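Local structure of peroxisomal fatty acid beta-oxidation multifunctional protein MFP2 (Arabidopsis thaliana, 2WTB) at residues 305-310 with 468-473; 390-395 with 419-424. The protein carries out the hydration and dehydrogenation steps of peroxisomal fatty acid beta-oxidation, acting as enoyl-CoA hydratase on long chains and as NAD-dependent 3-hydroxyacyl-CoA dehydrogenase. One frame throughout, in Å; residues are numbered along the deposited sequence.

Overall arrangement
Both contacts belong to the NAD-binding, Rossmann-type part of the dehydrogenase. Interaction 2 pairs two neighbouring parallel strands, 394-397 and 422-425, in its sheet. Interaction 1 sets the start of helix 470-482 against the loop that leads into strand 315-318. Along the chain, interaction 2 lies inside the loop that interaction 1 closes. Their centres are about 15 Å apart, and they touch. V472 CG1 of the helix meets I422 CG2 of the sheet at 3.8 Å. R310 NH1 of the loop gives a weak hydrogen bond to H420 O, just ahead of that strand. Both lie away from E119 and E139, the predicted hydratase catalytic residues.

Interaction 1: residues 305-310 with 468-473; sequences RGLVPR and TSAQVI
Segment 305-310 is an irregular connection, and 468-473 is the first turn of helix 470-482 with the residues before it. The backbones come nearest at L307 and Q471, with CA atoms 6.6 Å apart. S469 is the N-cap; its OG takes a weak bond from V472 N. Q471 carries the contact. Its CG is anti to the backbone N (chi1 174°), and the chain bends at chi2 (69°). This brings the amide to the loop. Q471 NE2 donates to V308 O at 3.0 Å, nearly straight at 173°. The acceptor lies in the amide plane of Q471, but NE2 sits above the carbonyl plane of V308. NE2 also bonds D475 OD1, one turn further along the helix. L307 lies obliquely across the base of Q471, its CD1 3.7 Å from Q471 N. L307 CD1 also touches A470 CB at 3.9 Å. R305 stretches out so that A470 CB lies over one face of its guanidinium. R310 bends at chi3, and its guanidinium stands almost perpendicular to the Q471 amide. Its NE forms a salt bridge with D475 OD2. V472 CG2 lies at the edge of this guanidinium. An alanine at Q471 would lose the bonds to V308 O and D475 and the R310 contacts, and would probably loosen the loop. D475 thus receives both Q471 and R310, and its charge is likely to steady the two donors beside each other.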
# COMPACT_ATOMS: atom_id res chain seq x y z
N ARG A 305 -13.75 19.32 -11.14
CA ARG A 305 -14.03 20.66 -11.66
C ARG A 305 -13.30 20.98 -12.96
O ARG A 305 -13.59 21.98 -13.62
CB ARG A 305 -13.67 21.72 -10.62
CG ARG A 305 -14.64 21.84 -9.46
CD ARG A 305 -14.35 23.09 -8.66
NE ARG A 305 -15.13 23.16 -7.43
CZ ARG A 305 -14.94 24.07 -6.48
NH1 ARG A 305 -13.98 24.98 -6.62
NH2 ARG A 305 -15.69 24.06 -5.39
N GLY A 306 -12.33 20.14 -13.32
CA GLY A 306 -11.56 20.34 -14.52
C GLY A 306 -10.26 21.06 -14.26
O GLY A 306 -9.59 21.51 -15.19
N LEU A 307 -9.89 21.17 -12.98
CA LEU A 307 -8.63 21.80 -12.62
C LEU A 307 -7.45 20.89 -12.93
O LEU A 307 -7.61 19.70 -13.18
CB LEU A 307 -8.62 22.20 -11.14
CG LEU A 307 -9.80 23.06 -10.66
CD1 LEU A 307 -9.59 23.52 -9.23
CD2 LEU A 307 -10.01 24.25 -11.58
N VAL A 308 -6.26 21.48 -12.93
CA VAL A 308 -5.04 20.75 -13.25
C VAL A 308 -3.95 21.18 -12.27
O VAL A 308 -3.85 22.36 -11.94
CB VAL A 308 -4.59 21.02 -14.70
CG1 VAL A 308 -3.15 20.58 -14.91
CG2 VAL A 308 -5.52 20.33 -15.69
N PRO A 309 -3.15 20.22 -11.81
CA PRO A 309 -2.10 20.54 -10.83
C PRO A 309 -1.11 21.55 -11.38
O PRO A 309 -0.69 21.44 -12.53
CB PRO A 309 -1.40 19.19 -10.61
CG PRO A 309 -2.40 18.17 -11.04
CD PRO A 309 -3.17 18.79 -12.15
N ARG A 310 -0.74 22.54 -10.56
CA ARG A 310 0.31 23.47 -10.92
C ARG A 310 1.68 22.83 -10.72
O ARG A 310 1.82 21.89 -9.93
CB ARG A 310 0.21 24.75 -10.07
CG ARG A 310 -0.92 25.68 -10.47
CD ARG A 310 -0.95 26.93 -9.60
NE ARG A 310 -1.47 26.66 -8.27
CZ ARG A 310 -1.55 27.57 -7.30
NH1 ARG A 310 -1.14 28.81 -7.52
NH2 ARG A 310 -2.05 27.24 -6.12
N THR A 468 -10.00 26.53 2.20
CA THR A 468 -9.00 25.97 1.29
C THR A 468 -9.57 25.87 -0.11
O THR A 468 -10.62 25.25 -0.32
CB THR A 468 -8.55 24.57 1.75
OG1 THR A 468 -8.00 24.64 3.07
CG2 THR A 468 -7.49 24.03 0.79
N SER A 469 -8.89 26.48 -1.07
CA SER A 469 -9.34 26.47 -2.45
C SER A 469 -9.09 25.12 -3.11
O SER A 469 -8.06 24.48 -2.86
CB SER A 469 -8.65 27.57 -3.25
OG SER A 469 -7.29 27.26 -3.48
N ALA A 470 -10.02 24.69 -3.95
CA ALA A 470 -9.91 23.41 -4.64
C ALA A 470 -8.57 23.29 -5.36
O ALA A 470 -7.96 22.22 -5.36
CB ALA A 470 -11.06 23.23 -5.61
N GLN A 471 -8.13 24.38 -5.98
CA GLN A 471 -6.90 24.36 -6.77
C GLN A 471 -5.67 24.05 -5.93
O GLN A 471 -4.73 23.42 -6.40
CB GLN A 471 -6.72 25.68 -7.52
CG GLN A 471 -5.39 25.81 -8.24
CD GLN A 471 -5.27 24.87 -9.43
OE1 GLN A 471 -6.14 24.85 -10.31
NE2 GLN A 471 -4.20 24.10 -9.47
N VAL A 472 -5.68 24.50 -4.68
CA VAL A 472 -4.58 24.20 -3.76
C VAL A 472 -4.58 22.72 -3.38
O VAL A 472 -3.53 22.09 -3.29
CB VAL A 472 -4.63 25.08 -2.50
CG1 VAL A 472 -3.60 24.61 -1.48
CG2 VAL A 472 -4.39 26.54 -2.85
N ILE A 473 -5.77 22.18 -3.16
CA ILE A 473 -5.92 20.76 -2.84
C ILE A 473 -5.47 19.89 -4.00
O ILE A 473 -4.72 18.93 -3.82
CB ILE A 473 -7.37 20.42 -2.47
CG1 ILE A 473 -7.74 21.07 -1.13
CG2 ILE A 473 -7.56 18.92 -2.41
CD1 ILE A 473 -9.21 20.95 -0.78

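Interaction 2: residues 390-395 with 419-424; sequences RDVDMV and QHCILA
Strands 394-397 and 422-425 run parallel, joined by helix 403-416 in a beta-alpha-beta unit of the Rossmann-type sheet. M394 pairs with I422, and V395 with L423. I422 N donates to D393 O at 3.2 Å, from above the carbonyl plane. V395 N donates to I422 O at 2.8 Å, and A424 N to V395 O at 2.9 Å; these two lie nearly along their C=O axes. M394 and I422 share one face of the sheet. M394 is fully extended, with CG anti to the backbone N (chi1 172°). Its CG rests on I422 CB, and its chain crosses the isoleucine obliquely. M394 CE reaches A424 CB at 3.7 Å. A424, being small, lets the terminal methyl of M394 settle just past I422. L476 and V472 of helix 470-482 cover this face, on M394 and I422 respectively. The sulfur of C421 fits into the notch between V392 and V395. C421 SG is anti to its backbone N and lies 3.8 Å from V395 CG2, with V392 CG1 more loosely placed at 4.4 Å. At the start of the pairing, the H420 ring stands with its NE2 edge to D393. H420 NE2 donates to D393 OD1 at 3.1 Å and 173°, in the ring plane but from above the carboxylate. D393 OD2 takes K313 N. The carboxylate therefore ties two chain segments together, and its charge would probably encourage protonation of H420.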
# COMPACT_ATOMS: atom_id res chain seq x y z
N ARG A 390 10.91 34.63 -1.82
CA ARG A 390 10.33 35.39 -2.91
C ARG A 390 10.16 34.53 -4.16
O ARG A 390 9.62 34.99 -5.17
CB ARG A 390 11.21 36.59 -3.24
CG ARG A 390 11.50 37.49 -2.05
CD ARG A 390 10.24 38.17 -1.56
NE ARG A 390 10.53 39.20 -0.57
CZ ARG A 390 9.63 40.04 -0.07
NH1 ARG A 390 8.36 39.97 -0.48
NH2 ARG A 390 9.98 40.94 0.83
N ASP A 391 10.60 33.28 -4.08
CA ASP A 391 10.62 32.41 -5.24
C ASP A 391 9.92 31.08 -4.96
O ASP A 391 9.76 30.25 -5.86
CB ASP A 391 12.06 32.15 -5.68
CG ASP A 391 12.17 31.57 -7.07
OD1 ASP A 391 11.23 31.76 -7.87
OD2 ASP A 391 13.19 30.91 -7.36
N VAL A 392 9.49 30.89 -3.72
CA VAL A 392 8.93 29.61 -3.29
C VAL A 392 7.49 29.40 -3.77
O VAL A 392 6.67 30.31 -3.71
CB VAL A 392 8.97 29.45 -1.76
CG1 VAL A 392 8.59 28.04 -1.36
CG2 VAL A 392 10.36 29.79 -1.24
N ASP A 393 7.20 28.19 -4.24
CA ASP A 393 5.88 27.85 -4.76
C ASP A 393 5.00 27.19 -3.70
O ASP A 393 3.77 27.14 -3.85
CB ASP A 393 6.00 26.94 -5.98
CG ASP A 393 6.62 27.64 -7.18
OD1 ASP A 393 6.65 28.89 -7.17
OD2 ASP A 393 7.06 26.95 -8.12
N MET A 394 5.62 26.68 -2.65
CA MET A 394 4.89 26.05 -1.55
C MET A 394 5.69 26.02 -0.26
O MET A 394 6.87 25.67 -0.26
CB MET A 394 4.46 24.63 -1.91
CG MET A 394 3.88 23.88 -0.72
SD MET A 394 3.47 22.16 -1.08
CE MET A 394 2.82 21.66 0.51
N VAL A 395 5.04 26.37 0.84
CA VAL A 395 5.67 26.37 2.15
C VAL A 395 5.01 25.36 3.08
O VAL A 395 3.78 25.24 3.11
CB VAL A 395 5.60 27.75 2.81
CG1 VAL A 395 6.13 27.69 4.24
CG2 VAL A 395 6.38 28.77 2.00
N GLN A 419 2.16 35.60 -4.20
CA GLN A 419 0.72 35.58 -3.97
C GLN A 419 0.09 34.22 -4.27
O GLN A 419 -1.02 33.93 -3.82
CB GLN A 419 0.03 36.67 -4.79
CG GLN A 419 0.72 38.02 -4.72
CD GLN A 419 0.97 38.48 -3.30
OE1 GLN A 419 0.37 37.98 -2.35
NE2 GLN A 419 1.87 39.45 -3.14
N HIS A 420 0.80 33.40 -5.04
CA HIS A 420 0.28 32.10 -5.46
C HIS A 420 0.78 30.98 -4.55
O HIS A 420 0.28 29.86 -4.60
CB HIS A 420 0.72 31.81 -6.90
CG HIS A 420 2.19 31.59 -7.04
ND1 HIS A 420 3.09 32.63 -7.16
CD2 HIS A 420 2.93 30.46 -7.09
CE1 HIS A 420 4.31 32.15 -7.27
NE2 HIS A 420 4.24 30.83 -7.23
N CYS A 421 1.78 31.30 -3.73
CA CYS A 421 2.44 30.30 -2.90
C CYS A 421 1.49 29.62 -1.92
O CYS A 421 0.70 30.28 -1.25
CB CYS A 421 3.60 30.94 -2.14
SG CYS A 421 4.58 29.78 -1.19
N ILE A 422 1.58 28.30 -1.84
CA ILE A 422 0.73 27.53 -0.93
C ILE A 422 1.22 27.63 0.51
O ILE A 422 2.41 27.43 0.79
CB ILE A 422 0.66 26.05 -1.35
CG1 ILE A 422 -0.05 25.91 -2.70
CG2 ILE A 422 -0.05 25.22 -0.29
CD1 ILE A 422 -0.03 24.52 -3.26
N LEU A 423 0.31 27.95 1.42
CA LEU A 423 0.65 28.12 2.83
C LEU A 423 0.24 26.90 3.65
O LEU A 423 -0.75 26.93 4.38
CB LEU A 423 0.00 29.39 3.39
CG LEU A 423 0.74 30.71 3.15
CD1 LEU A 423 1.50 30.71 1.83
CD2 LEU A 423 -0.23 31.89 3.21
N ALA A 424 1.01 25.82 3.51
CA ALA A 424 0.67 24.55 4.14
C ALA A 424 1.32 24.41 5.51
O ALA A 424 2.40 24.94 5.76
CB ALA A 424 1.08 23.40 3.24